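Local coordinates for endo-beta-mannanase (Opitutaceae bacterium TAV5, PDB 7BOB), which probably removes mannose units from the ends of beta-1,4-linked mannan chains, as an exo-beta-1,4-mannosidase of glycoside hydrolase family 5 that assembles as a homotrimer, at residues G489-T503 against R520-D534. Sequence-based numbering, arbitrary orientation.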
# COMPACT_ATOMS: atom_id res chain seq x y z
N GLY A 489 -29.34 11.24 22.05
CA GLY A 489 -30.02 12.41 22.56
C GLY A 489 -29.63 13.72 21.90
O GLY A 489 -29.68 14.76 22.56
N ALA A 490 -29.26 13.70 20.62
CA ALA A 490 -28.74 14.87 19.92
C ALA A 490 -28.77 14.59 18.43
O ALA A 490 -28.72 13.43 18.01
CB ALA A 490 -27.32 15.20 20.38
N GLU A 491 -28.92 15.64 17.64
CA GLU A 491 -28.90 15.59 16.18
C GLU A 491 -27.64 16.27 15.66
O GLU A 491 -27.07 17.16 16.32
CB GLU A 491 -30.12 16.30 15.59
CG GLU A 491 -31.36 15.46 15.55
CD GLU A 491 -32.62 16.31 15.49
OE1 GLU A 491 -32.52 17.49 15.10
OE2 GLU A 491 -33.70 15.79 15.84
N ILE A 492 -27.22 15.87 14.46
CA ILE A 492 -26.10 16.53 13.79
C ILE A 492 -26.62 17.79 13.12
O ILE A 492 -27.48 17.73 12.23
CB ILE A 492 -25.43 15.61 12.75
CG1 ILE A 492 -24.88 14.33 13.40
CG2 ILE A 492 -24.30 16.34 12.07
CD1 ILE A 492 -24.27 13.33 12.37
N ALA A 493 -26.08 18.94 13.53
CA ALA A 493 -26.44 20.20 12.88
C ALA A 493 -25.57 20.47 11.67
O ALA A 493 -26.06 20.99 10.66
CB ALA A 493 -26.33 21.36 13.87
N ASP A 494 -24.29 20.13 11.75
CA ASP A 494 -23.35 20.32 10.65
C ASP A 494 -22.09 19.55 10.98
O ASP A 494 -21.86 19.16 12.13
CB ASP A 494 -23.02 21.81 10.43
CG ASP A 494 -22.26 22.07 9.12
OD1 ASP A 494 -22.17 21.15 8.27
OD2 ASP A 494 -21.73 23.19 8.95
N TYR A 495 -21.26 19.34 9.96
CA TYR A 495 -19.88 18.99 10.21
C TYR A 495 -19.11 20.21 10.70
O TYR A 495 -19.56 21.35 10.59
CB TYR A 495 -19.23 18.46 8.94
CG TYR A 495 -20.05 17.40 8.26
CD1 TYR A 495 -20.04 16.08 8.73
CD2 TYR A 495 -20.86 17.71 7.18
CE1 TYR A 495 -20.80 15.11 8.11
CE2 TYR A 495 -21.62 16.76 6.56
CZ TYR A 495 -21.59 15.46 7.02
OH TYR A 495 -22.35 14.53 6.36
N ARG A 496 -17.91 19.97 11.21
CA ARG A 496 -16.98 21.04 11.53
C ARG A 496 -15.57 20.50 11.34
O ARG A 496 -15.37 19.30 11.17
CB ARG A 496 -17.18 21.54 12.96
CG ARG A 496 -17.25 20.39 13.97
CD ARG A 496 -16.78 20.85 15.34
NE ARG A 496 -15.41 21.33 15.24
CZ ARG A 496 -14.84 22.15 16.11
NH1 ARG A 496 -15.53 22.58 17.16
NH2 ARG A 496 -13.57 22.52 15.93
N ALA A 497 -14.58 21.39 11.40
CA ALA A 497 -13.20 20.99 11.14
C ALA A 497 -12.72 19.98 12.19
O ALA A 497 -12.99 20.12 13.39
CB ALA A 497 -12.28 22.21 11.13
N ALA A 498 -11.96 18.99 11.73
CA ALA A 498 -11.49 17.91 12.59
C ALA A 498 -10.23 18.30 13.35
O ALA A 498 -9.28 17.53 13.42
CB ALA A 498 -11.22 16.65 11.75
N THR A 499 -10.24 19.50 13.93
CA THR A 499 -9.13 19.99 14.73
C THR A 499 -9.24 19.47 16.16
O THR A 499 -10.33 19.10 16.61
CB THR A 499 -9.12 21.51 14.71
OG1 THR A 499 -10.38 22.00 15.20
CG2 THR A 499 -8.87 22.01 13.31
N PRO A 500 -8.13 19.45 16.90
CA PRO A 500 -8.15 18.80 18.23
C PRO A 500 -9.16 19.42 19.18
O PRO A 500 -9.43 20.63 19.15
CB PRO A 500 -6.72 19.01 18.73
CG PRO A 500 -5.90 19.04 17.50
CD PRO A 500 -6.76 19.77 16.47
N ALA A 501 -9.73 18.58 20.02
CA ALA A 501 -10.63 19.03 21.07
C ALA A 501 -9.87 18.93 22.39
O ALA A 501 -9.33 17.87 22.72
CB ALA A 501 -11.91 18.20 21.11
N ILE A 502 -9.80 20.04 23.11
CA ILE A 502 -9.12 20.13 24.39
C ILE A 502 -10.18 20.30 25.47
O ILE A 502 -11.15 21.03 25.28
CB ILE A 502 -8.11 21.30 24.40
CG1 ILE A 502 -7.14 21.15 23.24
CG2 ILE A 502 -7.39 21.40 25.75
CD1 ILE A 502 -5.92 22.00 23.38
N THR A 503 -9.99 19.62 26.60
CA THR A 503 -11.06 19.53 27.59
C THR A 503 -10.45 19.22 28.95
O THR A 503 -9.23 19.15 29.11
CB THR A 503 -12.09 18.47 27.16
OG1 THR A 503 -13.25 18.57 27.99
CG2 THR A 503 -11.48 17.06 27.30
N ARG A 520 -15.54 15.33 12.29
CA ARG A 520 -16.07 15.87 13.52
C ARG A 520 -17.40 16.55 13.22
O ARG A 520 -17.60 17.10 12.13
CB ARG A 520 -15.08 16.83 14.14
CG ARG A 520 -15.35 17.15 15.56
CD ARG A 520 -14.15 17.77 16.19
NE ARG A 520 -14.51 18.38 17.46
CZ ARG A 520 -13.78 19.30 18.06
NH1 ARG A 520 -12.66 19.74 17.49
NH2 ARG A 520 -14.19 19.80 19.22
N VAL A 521 -18.32 16.51 14.19
CA VAL A 521 -19.67 16.99 13.97
C VAL A 521 -20.01 18.03 15.02
O VAL A 521 -19.51 18.00 16.14
CB VAL A 521 -20.74 15.87 14.00
CG1 VAL A 521 -20.65 15.02 12.74
CG2 VAL A 521 -20.60 15.04 15.27
N ARG A 522 -20.88 18.96 14.62
CA ARG A 522 -21.52 19.89 15.53
C ARG A 522 -22.93 19.37 15.83
O ARG A 522 -23.73 19.15 14.92
CB ARG A 522 -21.57 21.29 14.92
CG ARG A 522 -21.94 22.36 15.90
CD ARG A 522 -22.88 23.38 15.30
NE ARG A 522 -22.19 24.37 14.49
CZ ARG A 522 -22.44 25.67 14.52
NH1 ARG A 522 -23.38 26.15 15.33
NH2 ARG A 522 -21.77 26.51 13.74
N ILE A 523 -23.23 19.17 17.10
CA ILE A 523 -24.51 18.58 17.46
C ILE A 523 -25.43 19.64 18.04
O ILE A 523 -25.01 20.71 18.49
CB ILE A 523 -24.34 17.40 18.43
CG1 ILE A 523 -23.57 17.83 19.68
CG2 ILE A 523 -23.63 16.22 17.70
CD1 ILE A 523 -24.44 18.28 20.84
N GLU A 524 -26.73 19.33 18.01
CA GLU A 524 -27.76 20.08 18.72
C GLU A 524 -28.43 19.15 19.71
O GLU A 524 -28.94 18.09 19.30
CB GLU A 524 -28.78 20.66 17.74
CG GLU A 524 -29.69 21.71 18.33
CD GLU A 524 -28.96 23.00 18.60
OE1 GLU A 524 -28.16 23.44 17.72
OE2 GLU A 524 -29.19 23.58 19.69
N PRO A 525 -28.46 19.47 21.01
CA PRO A 525 -29.10 18.57 21.98
C PRO A 525 -30.60 18.40 21.72
O PRO A 525 -31.31 19.35 21.40
CB PRO A 525 -28.83 19.25 23.31
CG PRO A 525 -27.50 19.94 23.09
CD PRO A 525 -27.60 20.46 21.67
N ARG A 526 -31.07 17.15 21.80
CA ARG A 526 -32.48 16.83 21.63
C ARG A 526 -32.83 15.78 22.69
O ARG A 526 -33.22 14.65 22.41
CB ARG A 526 -32.81 16.33 20.22
CG ARG A 526 -32.69 17.40 19.11
CD ARG A 526 -33.87 18.40 19.09
NE ARG A 526 -33.48 19.76 18.67
CZ ARG A 526 -33.53 20.22 17.42
NH1 ARG A 526 -33.94 19.41 16.44
NH2 ARG A 526 -33.17 21.48 17.13
N GLY A 527 -32.65 16.18 23.96
CA GLY A 527 -32.84 15.30 25.10
C GLY A 527 -31.59 15.15 25.94
O GLY A 527 -31.69 14.99 27.17
N ALA A 528 -30.42 15.19 25.33
CA ALA A 528 -29.20 14.98 26.10
C ALA A 528 -28.78 16.26 26.80
O ALA A 528 -29.04 17.38 26.34
CB ALA A 528 -28.07 14.47 25.21
N GLN A 529 -28.11 16.08 27.93
CA GLN A 529 -27.42 17.13 28.65
C GLN A 529 -25.96 17.18 28.21
O GLN A 529 -25.37 16.15 27.86
CB GLN A 529 -27.48 16.90 30.17
CG GLN A 529 -28.89 16.84 30.81
CD GLN A 529 -29.64 15.51 30.55
OE1 GLN A 529 -30.51 15.45 29.68
NE2 GLN A 529 -29.30 14.46 31.32
N ILE A 530 -25.38 18.37 28.24
CA ILE A 530 -23.99 18.55 27.86
C ILE A 530 -23.14 18.36 29.11
O ILE A 530 -23.09 19.23 29.98
CB ILE A 530 -23.77 19.92 27.21
CG1 ILE A 530 -24.39 19.93 25.81
CG2 ILE A 530 -22.29 20.26 27.13
CD1 ILE A 530 -24.51 21.33 25.21
N LEU A 531 -22.48 17.21 29.20
CA LEU A 531 -21.70 16.92 30.40
C LEU A 531 -20.34 17.62 30.39
O LEU A 531 -19.86 18.04 31.45
CB LEU A 531 -21.54 15.41 30.55
CG LEU A 531 -21.09 14.83 31.89
CD1 LEU A 531 -22.24 14.75 32.89
CD2 LEU A 531 -20.50 13.43 31.66
N MET A 532 -19.73 17.77 29.22
CA MET A 532 -18.44 18.43 29.09
C MET A 532 -18.40 19.16 27.76
O MET A 532 -19.06 18.77 26.79
CB MET A 532 -17.26 17.44 29.15
CG MET A 532 -17.01 16.83 30.51
SD MET A 532 -15.90 15.40 30.43
CE MET A 532 -14.61 16.06 29.36
N THR A 533 -17.60 20.22 27.71
CA THR A 533 -17.38 20.98 26.50
C THR A 533 -15.89 20.94 26.20
O THR A 533 -15.08 20.67 27.09
CB THR A 533 -17.84 22.45 26.65
OG1 THR A 533 -17.33 22.99 27.88
CG2 THR A 533 -19.36 22.52 26.69
N ASP A 534 -15.53 21.21 24.96
CA ASP A 534 -14.12 21.48 24.71
C ASP A 534 -13.80 22.88 25.23
O ASP A 534 -14.66 23.59 25.77
CB ASP A 534 -13.77 21.28 23.24
CG ASP A 534 -14.52 22.24 22.33
OD1 ASP A 534 -15.46 22.89 22.83
OD2 ASP A 534 -14.16 22.33 21.13
O HOH W 1 -12.08 22.02 19.50
O HOH W 2 -11.09 22.75 22.04
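Arg520 extends its chain, CG anti to the backbone N (chi1 -164°), and slides its flat guanidinium into the hollow between Arg496, loop 497-500 and Ala501. Ala501 CB covers one face; the Arg496 guanidinium stacks on the other, planes 13° and centres 3.6 Å apart. Asp534 probably eases the like charges: OD2 forms a salt bridge with Arg520 NH2 (3.2 Å, a weak hydrogen bond), while Ser538 N holds OD1. Arg496 bends at chi3 to lie alongside, its NE bonded to Ala497 O. With an alanine at Arg496 the stacked face of Arg520 loses its cover, and its guanidinium would probably be freer to tilt. Leading into the stack, strands 490-496 and 520-525 pair antiparallel; at a classic beta bulge Ala493 N donates to Arg522 O at 2.7 Å and Asp494 N adds a weak bond. Val521 CG1 lies against Ile492 CG2 (3.9 Å) and CD1. Glu491 OE1 forms a salt bridge with Arg526 NH1 at 2.7 Å, planes 85° apart. Gly489 O accepts from Arg526 N and Ala528 N; a CB there would strike Ala528 CB. The ribbon follows helix 482-488; Ala490 and Ile523 pack on strand 539-546, and Asp494 OD1 bonds Leu255 N of the second subunit, at a trimer interface.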